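Local coordinates for putative lipoprotein (Bacteroides ovatus, PDB 3OQQ) that is of unknown function but binds calcium ions and is probably an extracellular lipoprotein built largely of antiparallel beta strands, at residues Pro136-Leu139 with Asp144-Phe147; Ile269-Leu274 with Leu299-Arg304; Asn331-Phe336 with Gly385-Val390; Gly342-Met347 with Ala351-Tyr356. One frame throughout, in Å; residues are numbered along the deposited sequence.

Contact 1 of 4, residues Pro136-Leu139 with Asp144-Phe147; sequences PIQL and DEDF. With CA (calcium ion), chain B; CA (calcium ion), chain C.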
loop_
_atom_site.group_PDB
_atom_site.type_symbol
_atom_site.label_atom_id
_atom_site.label_comp_id
_atom_site.label_asym_id
_atom_site.label_seq_id
_atom_site.Cartn_x
_atom_site.Cartn_y
_atom_site.Cartn_z
ATOM N N PRO A 136 -15.982 5.621 16.490
ATOM C CA PRO A 136 -17.129 4.788 16.101
ATOM C C PRO A 136 -18.347 5.561 15.569
ATOM O O PRO A 136 -19.398 4.955 15.436
ATOM C CB PRO A 136 -17.452 4.054 17.411
ATOM C CG PRO A 136 -17.139 5.055 18.457
ATOM C CD PRO A 136 -15.928 5.788 17.959
ATOM N N ILE A 137 -18.201 6.856 15.214
ATOM C CA ILE A 137 -19.290 7.673 14.674
ATOM C C ILE A 137 -19.206 7.715 13.141
ATOM O O ILE A 137 -18.107 7.846 12.582
ATOM C CB ILE A 137 -19.295 9.103 15.288
ATOM C CG1 ILE A 137 -19.453 9.038 16.825
ATOM C CG2 ILE A 137 -20.411 9.998 14.643
ATOM C CD1 ILE A 137 -19.110 10.310 17.531
ATOM N N GLN A 138 -20.366 7.618 12.480
ATOM C CA GLN A 138 -20.498 7.647 11.020
ATOM C C GLN A 138 -21.912 7.992 10.600
ATOM O O GLN A 138 -22.858 7.637 11.301
ATOM C CB GLN A 138 -20.140 6.284 10.425
ATOM C CG GLN A 138 -19.426 6.370 9.072
ATOM C CD GLN A 138 -18.877 5.030 8.617
ATOM O OE1 GLN A 138 -19.366 3.966 8.994
ATOM N NE2 GLN A 138 -17.913 5.053 7.719
ATOM N N LEU A 139 -22.071 8.642 9.436
ATOM C CA LEU A 139 -23.406 8.912 8.907
ATOM C C LEU A 139 -24.075 7.577 8.556
ATOM O O LEU A 139 -23.365 6.648 8.160
ATOM C CB LEU A 139 -23.313 9.816 7.645
ATOM C CG LEU A 139 -22.953 11.284 7.865
ATOM C CD1 LEU A 139 -22.388 11.909 6.592
ATOM C CD2 LEU A 139 -24.154 12.079 8.380
ATOM N N ASP A 144 -21.586 9.146 2.413
ATOM C CA ASP A 144 -21.861 10.579 2.383
ATOM C C ASP A 144 -20.700 11.312 3.114
ATOM O O ASP A 144 -20.604 12.540 3.079
ATOM C CB ASP A 144 -23.230 10.905 3.009
ATOM C CG ASP A 144 -24.362 10.987 1.994
ATOM O OD1 ASP A 144 -24.077 11.191 0.793
ATOM O OD2 ASP A 144 -25.524 10.916 2.405
ATOM N N GLU A 145 -19.809 10.534 3.770
ATOM C CA GLU A 145 -18.566 11.039 4.378
ATOM C C GLU A 145 -17.632 11.392 3.234
ATOM O O GLU A 145 -17.847 10.884 2.129
ATOM C CB GLU A 145 -17.914 9.982 5.319
ATOM C CG GLU A 145 -18.763 9.532 6.507
ATOM C CD GLU A 145 -19.099 10.528 7.601
ATOM O OE1 GLU A 145 -18.854 11.742 7.425
ATOM O OE2 GLU A 145 -19.656 10.088 8.631
ATOM N N ASP A 146 -16.613 12.252 3.463
ATOM C CA ASP A 146 -15.734 12.671 2.373
ATOM C C ASP A 146 -14.538 11.708 2.104
ATOM O O ASP A 146 -13.941 11.779 1.020
ATOM C CB ASP A 146 -15.248 14.137 2.549
ATOM C CG ASP A 146 -14.526 14.548 3.832
ATOM O OD1 ASP A 146 -14.227 13.665 4.668
ATOM O OD2 ASP A 146 -14.257 15.749 3.993
ATOM N N PHE A 147 -14.203 10.825 3.062
ATOM C CA PHE A 147 -13.110 9.836 2.957
ATOM C C PHE A 147 -11.763 10.469 2.569
ATOM O O PHE A 147 -10.992 9.860 1.827
ATOM C CB PHE A 147 -13.455 8.677 1.995
ATOM C CG PHE A 147 -14.268 7.606 2.687
ATOM C CD1 PHE A 147 -15.659 7.722 2.792
ATOM C CD2 PHE A 147 -13.643 6.510 3.283
ATOM C CE1 PHE A 147 -16.410 6.751 3.471
ATOM C CE2 PHE A 147 -14.392 5.537 3.958
ATOM C CZ PHE A 147 -15.767 5.669 4.057
HETATM CA CA CA B . -12.470 15.494 5.611
HETATM CA CA CA C . -14.533 12.812 7.026
HETATM O O HOH W 1 -16.839 13.202 6.410
HETATM O O HOH W 2 -14.256 15.094 7.561
HETATM O O HOH W 3 -15.005 13.114 9.341
#

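Contact 2 of 4, residues Ile269-Leu274 with Leu299-Arg304; sequences ITLDGL and LRAEVR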
loop_
_atom_site.group_PDB
_atom_site.type_symbol
_atom_site.label_atom_id
_atom_site.label_comp_id
_atom_site.label_asym_id
_atom_site.label_seq_id
_atom_site.Cartn_x
_atom_site.Cartn_y
_atom_site.Cartn_z
ATOM N N ILE A 269 4.489 -0.382 11.618
ATOM C CA ILE A 269 5.096 0.827 11.081
ATOM C C ILE A 269 4.164 2.015 11.284
ATOM O O ILE A 269 3.013 1.969 10.851
ATOM C CB ILE A 269 5.445 0.618 9.561
ATOM C CG1 ILE A 269 6.444 -0.560 9.409
ATOM C CG2 ILE A 269 6.024 1.919 8.919
ATOM C CD1 ILE A 269 6.716 -1.032 8.014
ATOM N N THR A 270 4.666 3.093 11.918
ATOM C CA THR A 270 3.842 4.296 12.093
ATOM C C THR A 270 4.583 5.559 11.637
ATOM O O THR A 270 5.775 5.717 11.903
ATOM C CB THR A 270 3.361 4.474 13.530
ATOM O OG1 THR A 270 4.493 4.539 14.380
ATOM C CG2 THR A 270 2.405 3.368 13.989
ATOM N N LEU A 271 3.845 6.455 10.973
ATOM C CA LEU A 271 4.277 7.769 10.559
ATOM C C LEU A 271 3.456 8.778 11.337
ATOM O O LEU A 271 2.257 8.937 11.087
ATOM C CB LEU A 271 4.119 7.962 9.044
ATOM C CG LEU A 271 4.487 9.373 8.523
ATOM C CD1 LEU A 271 5.968 9.735 8.839
ATOM C CD2 LEU A 271 4.213 9.479 7.057
ATOM N N ASP A 272 4.094 9.403 12.331
ATOM C CA ASP A 272 3.480 10.394 13.227
ATOM C C ASP A 272 3.867 11.791 12.724
ATOM O O ASP A 272 4.820 11.901 11.943
ATOM C CB ASP A 272 3.990 10.105 14.641
ATOM C CG ASP A 272 3.312 10.771 15.830
ATOM O OD1 ASP A 272 2.428 11.651 15.616
ATOM O OD2 ASP A 272 3.676 10.442 16.955
ATOM N N GLY A 273 3.096 12.823 13.088
ATOM C CA GLY A 273 3.376 14.193 12.635
ATOM C C GLY A 273 2.403 14.799 11.643
ATOM O O GLY A 273 2.591 15.945 11.184
ATOM N N LEU A 274 1.343 14.023 11.295
ATOM C CA LEU A 274 0.307 14.432 10.352
ATOM C C LEU A 274 -0.351 15.753 10.740
ATOM O O LEU A 274 -0.718 16.519 9.857
ATOM C CB LEU A 274 -0.793 13.349 10.212
ATOM C CG LEU A 274 -0.398 11.966 9.733
ATOM C CD1 LEU A 274 -1.698 11.119 9.444
ATOM C CD2 LEU A 274 0.535 12.050 8.503
ATOM N N LEU A 299 5.244 14.117 2.045
ATOM C CA LEU A 299 5.963 13.557 3.205
ATOM C C LEU A 299 5.982 12.032 3.020
ATOM O O LEU A 299 4.926 11.416 2.859
ATOM C CB LEU A 299 5.335 13.973 4.557
ATOM C CG LEU A 299 5.847 13.252 5.844
ATOM C CD1 LEU A 299 7.369 13.468 6.065
ATOM C CD2 LEU A 299 5.115 13.763 7.075
ATOM N N ARG A 300 7.192 11.444 2.960
ATOM C CA ARG A 300 7.369 10.022 2.690
ATOM C C ARG A 300 8.062 9.293 3.821
ATOM O O ARG A 300 9.121 9.743 4.280
ATOM C CB ARG A 300 8.172 9.835 1.361
ATOM C CG ARG A 300 8.855 8.440 1.195
ATOM C CD ARG A 300 9.418 8.227 -0.199
ATOM N NE ARG A 300 8.341 7.979 -1.167
ATOM C CZ ARG A 300 8.522 7.494 -2.396
ATOM N NH1 ARG A 300 9.745 7.223 -2.841
ATOM N NH2 ARG A 300 7.481 7.273 -3.187
ATOM N N ALA A 301 7.475 8.153 4.257
ATOM C CA ALA A 301 8.147 7.206 5.135
ATOM C C ALA A 301 8.639 6.062 4.236
ATOM O O ALA A 301 7.879 5.567 3.390
ATOM C CB ALA A 301 7.227 6.690 6.246
ATOM N N GLU A 302 9.921 5.698 4.348
ATOM C CA GLU A 302 10.476 4.625 3.526
ATOM C C GLU A 302 11.116 3.585 4.433
ATOM O O GLU A 302 11.939 3.929 5.284
ATOM C CB GLU A 302 11.467 5.147 2.486
ATOM C CG GLU A 302 11.964 4.046 1.559
ATOM C CD GLU A 302 13.051 4.473 0.597
ATOM O OE1 GLU A 302 12.708 4.997 -0.486
ATOM O OE2 GLU A 302 14.244 4.305 0.931
ATOM N N VAL A 303 10.695 2.319 4.282
ATOM C CA VAL A 303 11.172 1.225 5.134
ATOM C C VAL A 303 11.690 0.087 4.286
ATOM O O VAL A 303 10.985 -0.437 3.424
ATOM C CB VAL A 303 10.073 0.712 6.105
ATOM C CG1 VAL A 303 10.630 -0.378 7.038
ATOM C CG2 VAL A 303 9.458 1.851 6.924
ATOM N N ARG A 304 12.937 -0.285 4.537
ATOM C CA ARG A 304 13.565 -1.442 3.927
ATOM C C ARG A 304 13.759 -2.484 5.023
ATOM O O ARG A 304 14.400 -2.197 6.041
ATOM C CB ARG A 304 14.895 -1.049 3.272
ATOM C CG ARG A 304 15.555 -2.172 2.489
ATOM C CD ARG A 304 16.871 -1.695 1.946
ATOM N NE ARG A 304 17.659 -2.774 1.350
ATOM C CZ ARG A 304 18.980 -2.859 1.440
ATOM N NH1 ARG A 304 19.665 -1.952 2.124
ATOM N NH2 ARG A 304 19.628 -3.859 0.857
#

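Contact 3 of 4, residues Asn331-Phe336 with Gly385-Val390; sequences NRQNFF and GVKLPV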
loop_
_atom_site.group_PDB
_atom_site.type_symbol
_atom_site.label_atom_id
_atom_site.label_comp_id
_atom_site.label_asym_id
_atom_site.label_seq_id
_atom_site.Cartn_x
_atom_site.Cartn_y
_atom_site.Cartn_z
ATOM N N ASN A 331 -5.241 -8.943 2.686
ATOM C CA ASN A 331 -5.620 -8.939 4.102
ATOM C C ASN A 331 -4.425 -8.880 5.049
ATOM O O ASN A 331 -4.640 -8.636 6.229
ATOM C CB ASN A 331 -6.488 -10.138 4.442
ATOM C CG ASN A 331 -7.747 -10.218 3.608
ATOM O OD1 ASN A 331 -7.935 -11.155 2.839
ATOM N ND2 ASN A 331 -8.610 -9.219 3.710
ATOM N N ARG A 332 -3.191 -9.051 4.550
ATOM C CA ARG A 332 -1.971 -8.966 5.370
ATOM C C ARG A 332 -1.458 -7.496 5.473
ATOM O O ARG A 332 -0.615 -7.186 6.319
ATOM C CB ARG A 332 -0.872 -9.904 4.822
ATOM C CG ARG A 332 -1.230 -11.390 4.882
ATOM C CD ARG A 332 -1.005 -11.991 6.235
ATOM N NE ARG A 332 -1.263 -13.432 6.241
ATOM C CZ ARG A 332 -1.255 -14.196 7.332
ATOM N NH1 ARG A 332 -0.988 -13.666 8.522
ATOM N NH2 ARG A 332 -1.521 -15.491 7.244
ATOM N N GLN A 333 -1.985 -6.599 4.618
ATOM C CA GLN A 333 -1.605 -5.198 4.641
ATOM C C GLN A 333 -2.607 -4.479 5.513
ATOM O O GLN A 333 -3.605 -3.967 5.027
ATOM C CB GLN A 333 -1.533 -4.619 3.225
ATOM C CG GLN A 333 -0.788 -5.502 2.223
ATOM C CD GLN A 333 -0.917 -4.968 0.821
ATOM O OE1 GLN A 333 -1.743 -4.096 0.530
ATOM N NE2 GLN A 333 -0.102 -5.480 -0.082
ATOM N N ASN A 334 -2.385 -4.539 6.820
ATOM C CA ASN A 334 -3.329 -3.984 7.767
ATOM C C ASN A 334 -3.022 -2.499 8.032
ATOM O O ASN A 334 -2.405 -2.145 9.032
ATOM C CB ASN A 334 -3.363 -4.822 9.065
ATOM C CG ASN A 334 -4.409 -4.347 10.040
ATOM O OD1 ASN A 334 -5.177 -3.443 9.752
ATOM N ND2 ASN A 334 -4.465 -4.930 11.207
ATOM N N PHE A 335 -3.503 -1.646 7.125
ATOM C CA PHE A 335 -3.363 -0.198 7.204
ATOM C C PHE A 335 -4.244 0.389 8.311
ATOM O O PHE A 335 -5.309 -0.149 8.618
ATOM C CB PHE A 335 -3.732 0.448 5.850
ATOM C CG PHE A 335 -2.747 0.092 4.771
ATOM C CD1 PHE A 335 -1.462 0.616 4.779
ATOM C CD2 PHE A 335 -3.101 -0.771 3.745
ATOM C CE1 PHE A 335 -0.538 0.263 3.789
ATOM C CE2 PHE A 335 -2.189 -1.081 2.725
ATOM C CZ PHE A 335 -0.912 -0.584 2.768
ATOM N N PHE A 336 -3.797 1.500 8.897
ATOM C CA PHE A 336 -4.544 2.155 9.974
ATOM C C PHE A 336 -4.119 3.597 10.124
ATOM O O PHE A 336 -3.067 4.004 9.617
ATOM C CB PHE A 336 -4.358 1.415 11.346
ATOM C CG PHE A 336 -2.961 1.383 11.945
ATOM C CD1 PHE A 336 -2.077 0.352 11.637
ATOM C CD2 PHE A 336 -2.547 2.360 12.844
ATOM C CE1 PHE A 336 -0.802 0.307 12.203
ATOM C CE2 PHE A 336 -1.272 2.313 13.416
ATOM C CZ PHE A 336 -0.399 1.299 13.077
ATOM N N GLY A 385 -12.547 3.033 6.112
ATOM C CA GLY A 385 -11.383 3.086 5.233
ATOM C C GLY A 385 -11.493 2.210 4.003
ATOM O O GLY A 385 -12.062 1.117 4.059
ATOM N N VAL A 386 -10.895 2.667 2.891
ATOM C CA VAL A 386 -10.865 1.935 1.619
ATOM C C VAL A 386 -9.448 1.968 1.024
ATOM O O VAL A 386 -8.698 2.919 1.234
ATOM C CB VAL A 386 -11.932 2.439 0.598
ATOM C CG1 VAL A 386 -13.345 2.055 1.037
ATOM C CG2 VAL A 386 -11.835 3.946 0.356
ATOM N N LYS A 387 -9.080 0.901 0.315
ATOM C CA LYS A 387 -7.783 0.776 -0.341
ATOM C C LYS A 387 -8.059 0.674 -1.832
ATOM O O LYS A 387 -8.742 -0.248 -2.304
ATOM C CB LYS A 387 -7.019 -0.430 0.201
ATOM C CG LYS A 387 -5.587 -0.534 -0.302
ATOM C CD LYS A 387 -4.869 -1.628 0.480
ATOM C CE LYS A 387 -5.061 -3.005 -0.094
ATOM N NZ LYS A 387 -4.292 -4.017 0.676
ATOM N N LEU A 388 -7.553 1.663 -2.565
ATOM C CA LEU A 388 -7.889 1.873 -3.969
ATOM C C LEU A 388 -6.691 1.868 -4.919
ATOM O O LEU A 388 -5.571 2.093 -4.465
ATOM C CB LEU A 388 -8.582 3.276 -4.042
ATOM C CG LEU A 388 -9.694 3.571 -3.006
ATOM C CD1 LEU A 388 -10.275 4.930 -3.199
ATOM C CD2 LEU A 388 -10.835 2.550 -3.084
ATOM N N PRO A 389 -6.909 1.762 -6.260
ATOM C CA PRO A 389 -5.781 1.933 -7.205
ATOM C C PRO A 389 -5.076 3.259 -6.939
ATOM O O PRO A 389 -5.724 4.248 -6.570
ATOM C CB PRO A 389 -6.475 1.886 -8.566
ATOM C CG PRO A 389 -7.655 0.993 -8.324
ATOM C CD PRO A 389 -8.168 1.490 -7.007
ATOM N N VAL A 390 -3.752 3.264 -7.051
ATOM C CA VAL A 390 -2.884 4.377 -6.617
ATOM C C VAL A 390 -3.263 5.733 -7.252
ATOM O O VAL A 390 -3.223 6.749 -6.555
ATOM C CB VAL A 390 -1.371 4.060 -6.756
ATOM C CG1 VAL A 390 -0.958 3.866 -8.219
ATOM C CG2 VAL A 390 -0.513 5.114 -6.044
HETATM O O HOH W 4 -5.290 -3.717 3.140
#

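Contact 4 of 4, residues Gly342-Met347 with Ala351-Tyr356; sequences GKEIHM and APTSAY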
loop_
_atom_site.group_PDB
_atom_site.type_symbol
_atom_site.label_atom_id
_atom_site.label_comp_id
_atom_site.label_asym_id
_atom_site.label_seq_id
_atom_site.Cartn_x
_atom_site.Cartn_y
_atom_site.Cartn_z
ATOM N N GLY A 342 -5.048 8.852 20.755
ATOM C CA GLY A 342 -4.607 7.472 20.572
ATOM C C GLY A 342 -5.612 6.474 20.026
ATOM O O GLY A 342 -5.306 5.282 19.934
ATOM N N LYS A 343 -6.820 6.929 19.671
ATOM C CA LYS A 343 -7.815 6.073 19.045
ATOM C C LYS A 343 -7.263 5.590 17.677
ATOM O O LYS A 343 -6.783 6.394 16.882
ATOM C CB LYS A 343 -9.109 6.859 18.875
ATOM C CG LYS A 343 -10.369 6.039 18.818
ATOM C CD LYS A 343 -11.463 6.821 18.123
ATOM C CE LYS A 343 -12.014 7.974 18.924
ATOM N NZ LYS A 343 -12.804 8.883 18.065
ATOM N N GLU A 344 -7.296 4.281 17.444
ATOM C CA GLU A 344 -6.759 3.605 16.271
ATOM C C GLU A 344 -7.897 3.102 15.396
ATOM O O GLU A 344 -8.802 2.421 15.890
ATOM C CB GLU A 344 -5.881 2.445 16.777
ATOM C CG GLU A 344 -4.817 1.920 15.841
ATOM C CD GLU A 344 -4.204 0.647 16.388
ATOM O OE1 GLU A 344 -3.272 0.736 17.216
ATOM O OE2 GLU A 344 -4.725 -0.442 16.065
ATOM N N ILE A 345 -7.870 3.467 14.098
ATOM C CA ILE A 345 -8.911 3.089 13.138
ATOM C C ILE A 345 -8.292 2.221 12.040
ATOM O O ILE A 345 -7.260 2.564 11.510
ATOM C CB ILE A 345 -9.622 4.362 12.564
ATOM C CG1 ILE A 345 -10.088 5.293 13.711
ATOM C CG2 ILE A 345 -10.800 4.011 11.607
ATOM C CD1 ILE A 345 -10.483 6.738 13.307
ATOM N N HIS A 346 -8.919 1.088 11.726
ATOM C CA HIS A 346 -8.504 0.203 10.638
ATOM C C HIS A 346 -9.671 0.107 9.642
ATOM O O HIS A 346 -10.778 0.559 9.950
ATOM C CB HIS A 346 -8.128 -1.190 11.192
ATOM C CG HIS A 346 -6.914 -1.191 12.076
ATOM N ND1 HIS A 346 -5.756 -1.804 11.683
ATOM C CD2 HIS A 346 -6.733 -0.667 13.311
ATOM C CE1 HIS A 346 -4.903 -1.648 12.684
ATOM N NE2 HIS A 346 -5.444 -0.958 13.680
HETATM N N MSE A 347 -9.450 -0.519 8.482
HETATM C CA MSE A 347 -10.542 -0.741 7.521
HETATM C C MSE A 347 -11.412 -1.919 7.996
HETATM O O MSE A 347 -10.992 -2.677 8.865
HETATM C CB MSE A 347 -9.994 -1.020 6.119
HETATM C CG MSE A 347 -9.109 0.111 5.606
HETATM SE SE MSE A 347 -8.487 -0.144 3.804
HETATM C CE MSE A 347 -7.285 -1.613 4.114
ATOM N N ALA A 351 -8.021 -6.141 12.095
ATOM C CA ALA A 351 -7.817 -6.142 13.544
ATOM C C ALA A 351 -7.074 -4.920 14.070
ATOM O O ALA A 351 -6.149 -4.406 13.420
ATOM C CB ALA A 351 -7.034 -7.393 13.954
ATOM N N PRO A 352 -7.398 -4.487 15.299
ATOM C CA PRO A 352 -6.561 -3.450 15.934
ATOM C C PRO A 352 -5.171 -4.026 16.199
ATOM O O PRO A 352 -5.029 -5.250 16.205
ATOM C CB PRO A 352 -7.275 -3.206 17.274
ATOM C CG PRO A 352 -7.940 -4.499 17.574
ATOM C CD PRO A 352 -8.417 -4.999 16.242
ATOM N N THR A 353 -4.168 -3.182 16.464
ATOM C CA THR A 353 -2.870 -3.723 16.864
ATOM C C THR A 353 -3.064 -4.393 18.231
ATOM O O THR A 353 -4.018 -4.032 18.928
ATOM C CB THR A 353 -1.809 -2.602 16.932
ATOM O OG1 THR A 353 -2.170 -1.707 17.975
ATOM C CG2 THR A 353 -1.645 -1.846 15.617
ATOM N N SER A 354 -2.160 -5.307 18.647
ATOM C CA SER A 354 -2.189 -5.942 19.987
ATOM C C SER A 354 -2.220 -4.898 21.113
ATOM O O SER A 354 -2.864 -5.120 22.124
ATOM C CB SER A 354 -0.958 -6.823 20.203
ATOM O OG SER A 354 -0.874 -7.817 19.201
ATOM N N ALA A 355 -1.512 -3.773 20.941
ATOM C CA ALA A 355 -1.448 -2.695 21.934
ATOM C C ALA A 355 -2.797 -2.014 22.096
ATOM O O ALA A 355 -3.171 -1.656 23.204
ATOM C CB ALA A 355 -0.411 -1.669 21.502
ATOM N N TYR A 356 -3.543 -1.858 20.995
ATOM C CA TYR A 356 -4.837 -1.197 21.057
ATOM C C TYR A 356 -5.982 -2.156 21.335
ATOM O O TYR A 356 -7.079 -1.696 21.686
ATOM C CB TYR A 356 -5.101 -0.442 19.738
ATOM C CG TYR A 356 -6.262 0.512 19.840
ATOM C CD1 TYR A 356 -6.214 1.607 20.699
ATOM C CD2 TYR A 356 -7.440 0.286 19.128
ATOM C CE1 TYR A 356 -7.297 2.469 20.831
ATOM C CE2 TYR A 356 -8.536 1.141 19.260
ATOM C CZ TYR A 356 -8.460 2.229 20.117
ATOM O OH TYR A 356 -9.529 3.078 20.281
#

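Contact 1 of 4, residues Pro136-Leu139 with Asp144-Phe147
This is a surface contact between two arms of the loop that joins strand 122-131 to strand 150-161, and Leu139 and Glu145 carry it. The backbone N of Leu139 donates to OE2 of Glu145 at 2.9 Å. The donor arrives on the anti side of the carboxylate and stands 34° out of its plane. The Leu139 side chain lies against the same carboxylate, CD1 3.6 Å from Glu145 OE1, and also touches Asp144, CD1 to CB 3.8 Å. Glu145 is bent at its second torsion (chi2 -66°), which brings its carboxylate round to Leu139. Its other oxygen faces a paired calcium site. There OE1 takes a hydrogen bond from water 1 at 2.7 Å, and that water is a ligand of one calcium ion. Glu145 thus works from the second shell. Asp146 is in the first shell of both ions: OD1 bridges them, and OD2 binds the chain B ion at 2.4 Å. Glu132, Asn148, Asp149, Gly186 and Glu397 complete the protein part of the two sites. Gln138 runs past Glu145 to bring NE2 to 4.3 Å from CZ of Phe147, and its amide is hydrogen-bonded to Thr383 and Ser382.

Contact 2 of 4, residues Ile269-Leu274 with Leu299-Arg304
Leu271 has CG anti to its backbone nitrogen (chi1 177°), and this sends both methyls across to the strand of Leu299-Arg304. In Ile269 the first torsion of -60° puts CG1 beside the nitrogen and leaves CG2 anti to it. CG2 and CD1 then both face Val303. Ile269 and Val303 meet tip to tip, with CG2 to CG2 at 4.0 Å. CD1 of Ile269 extends the touch and lies 4.1 Å from CG1 of Val303. Further along, the branched end of Leu271 sits over Ala301. Its CD1 and CD2 are each 4.2 Å from the single methyl CB, so the small residue takes the fork of the larger one. CD2 also reaches Leu299, 4.3 Å from its CG. No hydrogen bond crosses the contact. The strand axes are 8.6 Å apart and run at 157°, close to antiparallel, which is face-to-face packing and not pairing within a sheet. Alternate residues turn the other way: Arg300 and Arg304 form salt bridges with Asp181 and Glu175. Leu257 and Val259 of strand 253-263 continue the apolar layer beside Ala301 and Val303, and Leu178 and Val182 of strand 173-184 adjoin Ile269 and Leu271. Two beta layers facing each other across buried aliphatic side chains are the arrangement of a beta sandwich.

Contact 3 of 4, residues Asn331-Phe336 with Gly385-Val390
Gln333 and Phe335 lie on a strand that faces strand 385-388 across the interior, with the CA atoms of Phe335 and Lys387 8.8 Å apart and an inverse gamma turn centred on Asn334. Lys387 bridges the gap. Its chain leaves the backbone extended and then bends at the third torsion (chi3 86°), which turns the ammonium group toward Gln333. NZ donates to OE1 of Gln333 at 2.6 Å. It approaches from above the amide carbonyl, 40° out of its plane. Water 4 links the same two residues a second time: it accepts from NZ at 2.7 Å and donates to the backbone O of Gln333. Thr330 OG1 is a further partner of NZ, so the buried ammonium group has three polar contacts, and the Gln333 amide is held from its other end too, NE2 donating to Leu326 O and Asn125 OD1. The methylenes of Lys387 pass by Phe335 at about a right angle, CD lying 3.5 Å from CE2 of the ring. A methionine in place of Lys387 would probably leave OE1 of Gln333 and water 4 without their donor in the interior. Tyr154 of strand 150-161 touches both Gln333 and Lys387, while Val129 of strand 122-131 and Val195 of strand 190-198 pack on Phe335. Strand 385-388 pairs with 122-131, while strand 333-339 lies between 190-198 and 343-346 in the six-stranded sheet.

Contact 4 of 4, residues Gly342-Met347 with Ala351-Tyr356
Glu344 reaches from edge strand 343-346 into the turn of Ala351-Tyr356 with an extended side chain, CG lying anti to the backbone nitrogen (chi1 -157°). Both carboxylate oxygens are gripped by Thr353. OE2 takes the backbone N at 2.8 Å in a nearly straight bond, and OE1 takes the hydroxyl OG1 at 2.8 Å. Each uses a syn lone pair. NE2 of His346 donates a hydrogen bond to OE2 at 2.5 Å from the anti side, tilted 32° from the carboxylate plane, while OE2 lies nearly in the imidazole plane. The carbonyl O of Ala351 sits over one face of that ring, 3.1 Å from CE1. Tyr356 has CG anti to its nitrogen (chi1 -167°), which carries its ring over CB of Glu344 in a CH-pi contact, 3.7 Å from the centroid. Its OH is 3.4 Å from CG of Lys343. Gly342 and Lys343 form a G1 beta bulge facing Val339. With an alanine at Glu344, Thr353 N and OG1 and His346 NE2 would probably lose their shared acceptor, freeing the turn to shift. His346 ND1 bonds to Asn334 OD1, so both imidazole nitrogens face acceptors, consistent with a protonated, positively charged His346 beside an anionic Glu344.

Overall arrangement
Contact 1 comes first along the chain, then contact 2, then contact 3, with contact 4 nested inside the loop that contact 3 closes. Contacts 2, 3 and 4 all reach the six-stranded antiparallel sheet, where strands 333-339 and 343-346 are neighbours. Contacts 3 and 4 are closest, their centres 14 Å apart, and are joined through the Asn334 amide, which meets His346 and Ala351. Contact 2 has its centre 16 Å from that of contact 3 and touches it where Thr270 packs on Phe336. Contact 1 lies at the surface, 25 Å from contact 2 between centres. Phe147 packs on Gly385 and Val386, so the calcium-binding loop rests directly on the layer facing that sheet.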